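Local coordinates for protein glutathione S-transferase (Pseudomonas fluorescens, PDB 3M3M) that probably acts as a glutathione transferase, joining the thiol of glutathione to electrophilic substrates, and binds glutathione in a pocket between its two domains, at residues A[12-15]-A[16-19]; A[94-97]-A[98-101]. All blocks are in the same frame, centred on the assembly; numbering follows the deposited sequence.

Contact 1 of 2, residues A[12-15]-A[16-19]; sequences SGNC and YKIK. With GSH (glutathione), chain B.
N14 and K17 both set CG anti to the carbonyl carbon (chi1 -65° and -66°), and because they stand nearly one helical turn apart, this shared torsion sends their side chains off side by side. Beyond CG the lysine is fully extended. Its methylenes follow the backbone of the first turn, CG 3.5 Å from G13 O and CD 3.7 Å from N14 O, and NZ ends beside the N14 amide. A lysine suits this track: its apolar length covers the helix, while its ammonium is held by S69, N70 and the carboxylate of E100. Were K17 replaced by alanine, the E100 carboxylate would probably lose its positive mate and S69 OG and N70 OD1 a donor. S12 is the N-cap. S12 OG accepts from C15 N at 3.2 Å, the capping bond, although the exact place of the hydroxyl is less certain. S12 O accepts from Y16 N at 2.8 Å. G13, without a side chain, fits the buried first turn, where its O accepts from K17 N at 3.1 Å. C15 O takes two donors, K19 N at 3.1 Å in its plane and I18 N at 2.9 Å from well above it. N14 O, by contrast, is buried without a polar partner, faced by K17 methylenes and I18 CG1. S12 and N14 line the glutathione pocket from the start of helix 13-24, the helix of the beta-alpha-beta unit between strands 4-8 and 29-33. I18 packs on helix 69-77, whereas Y16 leans on helix 159-168.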
loop_
_atom_site.group_PDB
_atom_site.type_symbol
_atom_site.label_atom_id
_atom_site.label_comp_id
_atom_site.label_asym_id
_atom_site.label_seq_id
_atom_site.Cartn_x
_atom_site.Cartn_y
_atom_site.Cartn_z
ATOM N N SER A 12 -3.378 1.012 8.503
ATOM C CA SER A 12 -2.915 1.889 7.422
ATOM C C SER A 12 -2.488 1.040 6.220
ATOM O O SER A 12 -1.667 0.133 6.414
ATOM C CB SER A 12 -1.669 2.632 7.919
ATOM O OG SER A 12 -0.847 3.118 6.798
ATOM N N GLY A 13 -3.054 1.305 5.044
ATOM C CA GLY A 13 -2.716 0.582 3.852
ATOM C C GLY A 13 -1.221 0.695 3.588
ATOM O O GLY A 13 -0.598 -0.287 3.162
ATOM N N ASN A 14 -0.634 1.889 3.786
ATOM C CA ASN A 14 0.810 2.040 3.539
ATOM C C ASN A 14 1.661 1.133 4.434
ATOM O O ASN A 14 2.678 0.587 4.006
ATOM C CB ASN A 14 1.232 3.504 3.693
ATOM C CG ASN A 14 0.578 4.362 2.615
ATOM O OD1 ASN A 14 -0.101 5.383 2.940
ATOM N ND2 ASN A 14 0.778 3.968 1.349
ATOM N N CYS A 15 1.201 0.907 5.670
ATOM C CA CYS A 15 1.904 -0.000 6.584
ATOM C C CYS A 15 1.606 -1.482 6.282
ATOM O O CYS A 15 2.508 -2.348 6.441
ATOM C CB CYS A 15 1.440 0.319 8.033
ATOM S SG CYS A 15 1.966 1.985 8.555
ATOM N N TYR A 16 0.356 -1.793 5.870
ATOM C CA TYR A 16 0.040 -3.137 5.432
ATOM C C TYR A 16 0.965 -3.638 4.304
ATOM O O TYR A 16 1.403 -4.810 4.274
ATOM C CB TYR A 16 -1.424 -3.195 4.967
ATOM C CG TYR A 16 -1.816 -4.569 4.423
ATOM C CD1 TYR A 16 -1.356 -5.797 5.039
ATOM C CD2 TYR A 16 -2.617 -4.621 3.262
ATOM C CE1 TYR A 16 -1.748 -7.063 4.474
ATOM C CE2 TYR A 16 -3.012 -5.876 2.691
ATOM C CZ TYR A 16 -2.580 -7.076 3.354
ATOM O OH TYR A 16 -2.920 -8.296 2.769
ATOM N N LYS A 17 1.343 -2.747 3.351
ATOM C CA LYS A 17 2.308 -3.141 2.352
ATOM C C LYS A 17 3.550 -3.768 2.953
ATOM O O LYS A 17 4.033 -4.779 2.396
ATOM C CB LYS A 17 2.859 -1.883 1.592
ATOM C CG LYS A 17 1.810 -1.167 0.754
ATOM C CD LYS A 17 2.329 0.219 0.371
ATOM C CE LYS A 17 1.233 0.987 -0.355
ATOM N NZ LYS A 17 1.704 2.380 -0.769
ATOM N N ILE A 18 4.039 -3.227 4.080
ATOM C CA ILE A 18 5.289 -3.699 4.686
ATOM C C ILE A 18 5.031 -5.003 5.497
ATOM O O ILE A 18 5.837 -5.962 5.416
ATOM C CB ILE A 18 5.881 -2.611 5.557
ATOM C CG1 ILE A 18 5.986 -1.255 4.754
ATOM C CG2 ILE A 18 7.273 -3.040 6.017
ATOM C CD1 ILE A 18 6.557 -1.395 3.309
ATOM N N LYS A 19 3.917 -5.057 6.200
ATOM C CA LYS A 19 3.533 -6.353 6.890
ATOM C C LYS A 19 3.488 -7.457 5.823
ATOM O O LYS A 19 4.031 -8.568 6.005
ATOM C CB LYS A 19 2.143 -6.195 7.548
ATOM C CG LYS A 19 1.719 -7.545 8.232
ATOM C CD LYS A 19 0.234 -7.507 8.631
ATOM C CE LYS A 19 -0.166 -8.932 9.200
ATOM N NZ LYS A 19 -1.613 -8.878 9.695
HETATM N N1 GSH B . 4.009 8.524 0.867
HETATM C CA1 GSH B . 3.982 7.863 2.231
HETATM C C1 GSH B . 4.199 6.349 2.141
HETATM O O11 GSH B . 4.824 5.795 3.091
HETATM O O12 GSH B . 3.697 5.729 1.165
HETATM C CB1 GSH B . 2.576 8.204 2.825
HETATM C CG1 GSH B . 2.520 7.552 4.170
HETATM C CD1 GSH B . 1.336 8.104 4.992
HETATM O OE1 GSH B . 0.476 9.056 4.455
HETATM N N2 GSH B . 1.109 7.669 6.267
HETATM C CA2 GSH B . -0.024 8.189 7.030
HETATM C C2 GSH B . 0.539 8.982 8.127
HETATM O O2 GSH B . 1.635 8.525 8.722
HETATM C CB2 GSH B . -0.791 6.954 7.573
HETATM S SG2 GSH B . -1.505 5.933 6.159
HETATM N N3 GSH B . -0.025 10.124 8.487
HETATM C CA3 GSH B . 0.538 10.827 9.652
HETATM C C3 GSH B . 0.581 12.335 9.476
HETATM O O31 GSH B . 0.664 13.095 10.488
HETATM O O32 GSH B . 0.577 12.808 8.327
#

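Contact 2 of 2, residues A[94-97]-A[98-101]; sequences LQWQ and FFEQ. With GSH (glutathione), chain B.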
loop_
_atom_site.group_PDB
_atom_site.type_symbol
_atom_site.label_atom_id
_atom_site.label_comp_id
_atom_site.label_asym_id
_atom_site.label_seq_id
_atom_site.Cartn_x
_atom_site.Cartn_y
_atom_site.Cartn_z
ATOM N N LEU A 94 8.198 0.298 -11.064
ATOM C CA LEU A 94 8.283 1.661 -10.420
ATOM C C LEU A 94 7.197 2.523 -10.999
ATOM O O LEU A 94 6.617 3.268 -10.265
ATOM C CB LEU A 94 9.670 2.341 -10.674
ATOM C CG LEU A 94 10.778 1.552 -9.923
ATOM C CD1 LEU A 94 12.151 2.136 -10.324
ATOM C CD2 LEU A 94 10.620 1.718 -8.382
ATOM N N GLN A 95 6.841 2.343 -12.270
ATOM C CA GLN A 95 5.760 3.151 -12.863
ATOM C C GLN A 95 4.484 2.929 -12.052
ATOM O O GLN A 95 3.829 3.878 -11.710
ATOM C CB GLN A 95 5.585 2.667 -14.327
ATOM C CG GLN A 95 4.383 3.199 -15.010
ATOM C CD GLN A 95 4.199 2.433 -16.311
ATOM O OE1 GLN A 95 4.852 2.709 -17.328
ATOM N NE2 GLN A 95 3.306 1.411 -16.267
ATOM N N TRP A 96 4.088 1.666 -11.837
ATOM C CA TRP A 96 2.880 1.423 -11.099
ATOM C C TRP A 96 2.981 1.965 -9.635
ATOM O O TRP A 96 1.976 2.384 -9.092
ATOM C CB TRP A 96 2.545 -0.105 -11.112
ATOM C CG TRP A 96 2.022 -0.497 -12.427
ATOM C CD1 TRP A 96 2.731 -1.176 -13.388
ATOM C CD2 TRP A 96 0.795 -0.088 -13.024
ATOM N NE1 TRP A 96 2.005 -1.267 -14.564
ATOM C CE2 TRP A 96 0.784 -0.648 -14.355
ATOM C CE3 TRP A 96 -0.346 0.619 -12.549
ATOM C CZ2 TRP A 96 -0.280 -0.457 -15.237
ATOM C CZ3 TRP A 96 -1.421 0.810 -13.467
ATOM C CH2 TRP A 96 -1.367 0.242 -14.781
ATOM N N GLN A 97 4.153 1.878 -9.038
ATOM C CA GLN A 97 4.305 2.448 -7.682
ATOM C C GLN A 97 4.188 4.000 -7.643
ATOM O O GLN A 97 3.574 4.486 -6.687
ATOM C CB GLN A 97 5.602 2.007 -7.055
ATOM C CG GLN A 97 5.677 0.427 -6.793
ATOM C CD GLN A 97 6.882 0.109 -6.007
ATOM O OE1 GLN A 97 7.988 0.537 -6.372
ATOM N NE2 GLN A 97 6.694 -0.620 -4.894
ATOM N N PHE A 98 4.791 4.754 -8.573
ATOM C CA PHE A 98 4.611 6.205 -8.547
ATOM C C PHE A 98 3.161 6.502 -8.876
ATOM O O PHE A 98 2.583 7.433 -8.311
ATOM C CB PHE A 98 5.622 6.818 -9.538
ATOM C CG PHE A 98 7.017 6.775 -9.007
ATOM C CD1 PHE A 98 7.313 7.526 -7.875
ATOM C CD2 PHE A 98 8.028 6.015 -9.624
ATOM C CE1 PHE A 98 8.617 7.507 -7.329
ATOM C CE2 PHE A 98 9.302 5.965 -9.124
ATOM C CZ PHE A 98 9.604 6.719 -7.948
ATOM N N PHE A 99 2.582 5.775 -9.856
ATOM C CA PHE A 99 1.160 5.944 -10.149
ATOM C C PHE A 99 0.321 5.721 -8.899
ATOM O O PHE A 99 -0.621 6.461 -8.610
ATOM C CB PHE A 99 0.745 4.891 -11.224
ATOM C CG PHE A 99 -0.771 4.602 -11.314
ATOM C CD1 PHE A 99 -1.624 5.331 -12.157
ATOM C CD2 PHE A 99 -1.314 3.486 -10.548
ATOM C CE1 PHE A 99 -3.054 5.014 -12.213
ATOM C CE2 PHE A 99 -2.676 3.156 -10.676
ATOM C CZ PHE A 99 -3.517 3.883 -11.467
ATOM N N GLU A 100 0.721 4.725 -8.100
ATOM C CA GLU A 100 -0.082 4.478 -6.857
ATOM C C GLU A 100 -0.016 5.668 -5.847
ATOM O O GLU A 100 -1.106 6.104 -5.288
ATOM C CB GLU A 100 0.413 3.205 -6.140
ATOM C CG GLU A 100 -0.378 2.913 -4.844
ATOM C CD GLU A 100 0.345 3.379 -3.553
ATOM O OE1 GLU A 100 1.567 3.570 -3.563
ATOM O OE2 GLU A 100 -0.297 3.417 -2.500
ATOM N N GLN A 101 1.172 6.280 -5.716
ATOM C CA GLN A 101 1.340 7.386 -4.786
ATOM C C GLN A 101 0.666 8.708 -5.346
ATOM O O GLN A 101 0.186 9.517 -4.535
ATOM C CB GLN A 101 2.859 7.608 -4.537
ATOM C CG GLN A 101 3.431 6.509 -3.623
ATOM C CD GLN A 101 2.902 6.635 -2.173
ATOM O OE1 GLN A 101 2.255 5.663 -1.592
ATOM N NE2 GLN A 101 3.148 7.764 -1.562
HETATM N N1 GSH B . 4.009 8.524 0.867
HETATM C CA1 GSH B . 3.982 7.863 2.231
HETATM C C1 GSH B . 4.199 6.349 2.141
HETATM O O11 GSH B . 4.824 5.795 3.091
HETATM O O12 GSH B . 3.697 5.729 1.165
HETATM C CB1 GSH B . 2.576 8.204 2.825
HETATM C CG1 GSH B . 2.520 7.552 4.170
HETATM C CD1 GSH B . 1.336 8.104 4.992
HETATM O OE1 GSH B . 0.476 9.056 4.455
HETATM N N2 GSH B . 1.109 7.669 6.267
HETATM C CA2 GSH B . -0.024 8.189 7.030
HETATM C C2 GSH B . 0.539 8.982 8.127
HETATM O O2 GSH B . 1.635 8.525 8.722
HETATM C CB2 GSH B . -0.791 6.954 7.573
HETATM S SG2 GSH B . -1.505 5.933 6.159
HETATM N N3 GSH B . -0.025 10.124 8.487
HETATM C CA3 GSH B . 0.538 10.827 9.652
HETATM C C3 GSH B . 0.581 12.335 9.476
HETATM O O31 GSH B . 0.664 13.095 10.488
HETATM O O32 GSH B . 0.577 12.808 8.327
#
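L94 meets F98 one turn further along helix 87-117, the long helix that opens the all-helical C-terminal domain of the glutathione transferase fold. L94 CB lies 4.0 Å from F98 CE2, L94 O accepts from F98 N at 2.9 Å, and the phenyl ring rests obliquely on this turn, on the more exposed side of the helix. Q95 is also exposed, as befits a polar residue, and its NE2 sits over one face of the W96 indole, towards the rim. Its carbonyl carries on the helical ladder by accepting from F99 N. W96 forms the main side-chain contact, a T-shaped stack in which the edge of its six-membered ring is turned to the face of F99, with centroids 5.2 Å apart and planes at 80°. F99 sets CG anti to its backbone N (chi1 160°), whereas W96 sets CG anti to the carbonyl carbon (chi1 -75°); across three residues of helix these choices bring the rings alongside, with W96 CE3 only 3.6 Å from F99 CD2. Large aromatic rings suit this flank because helix 125-146 lies against both, each touching V141. W96 O also accepts from E100 N at 2.8 Å. Q97 is buried, and its extended chain carries the amide to N74, whose ND2 donates to Q97 OE1. E100, bent at chi2, turns its carboxylate instead towards N70 and K17. Q97 O accepts from Q101 N at 3.2 Å, and the Q101 side chain, also bent at chi2, sets CD 3.5 Å from O12 of the alpha-carboxylate of the gamma-glutamyl residue of glutathione.

Contact 1 precedes contact 2 along the chain, and their centres lie 15 Å apart, each within a single helix. Residues 12-19 begin helix 13-24 of the thioredoxin-like N-terminal domain, beside its mixed sheet, while residues 94-101 belong to helix 87-117 of the helical C-terminal domain. The two helices meet at the domain interface through a salt bridge, K17 NZ to E100 OE2 at 2.8 Å. Glutathione touches both contacts, with S12 of contact 1 nearer its cysteinyl part and Q101 of contact 2 beside its gamma-glutamyl end. The ligand pocket therefore draws on both domains, and the buried ion pair ties together the helices that supply these residues.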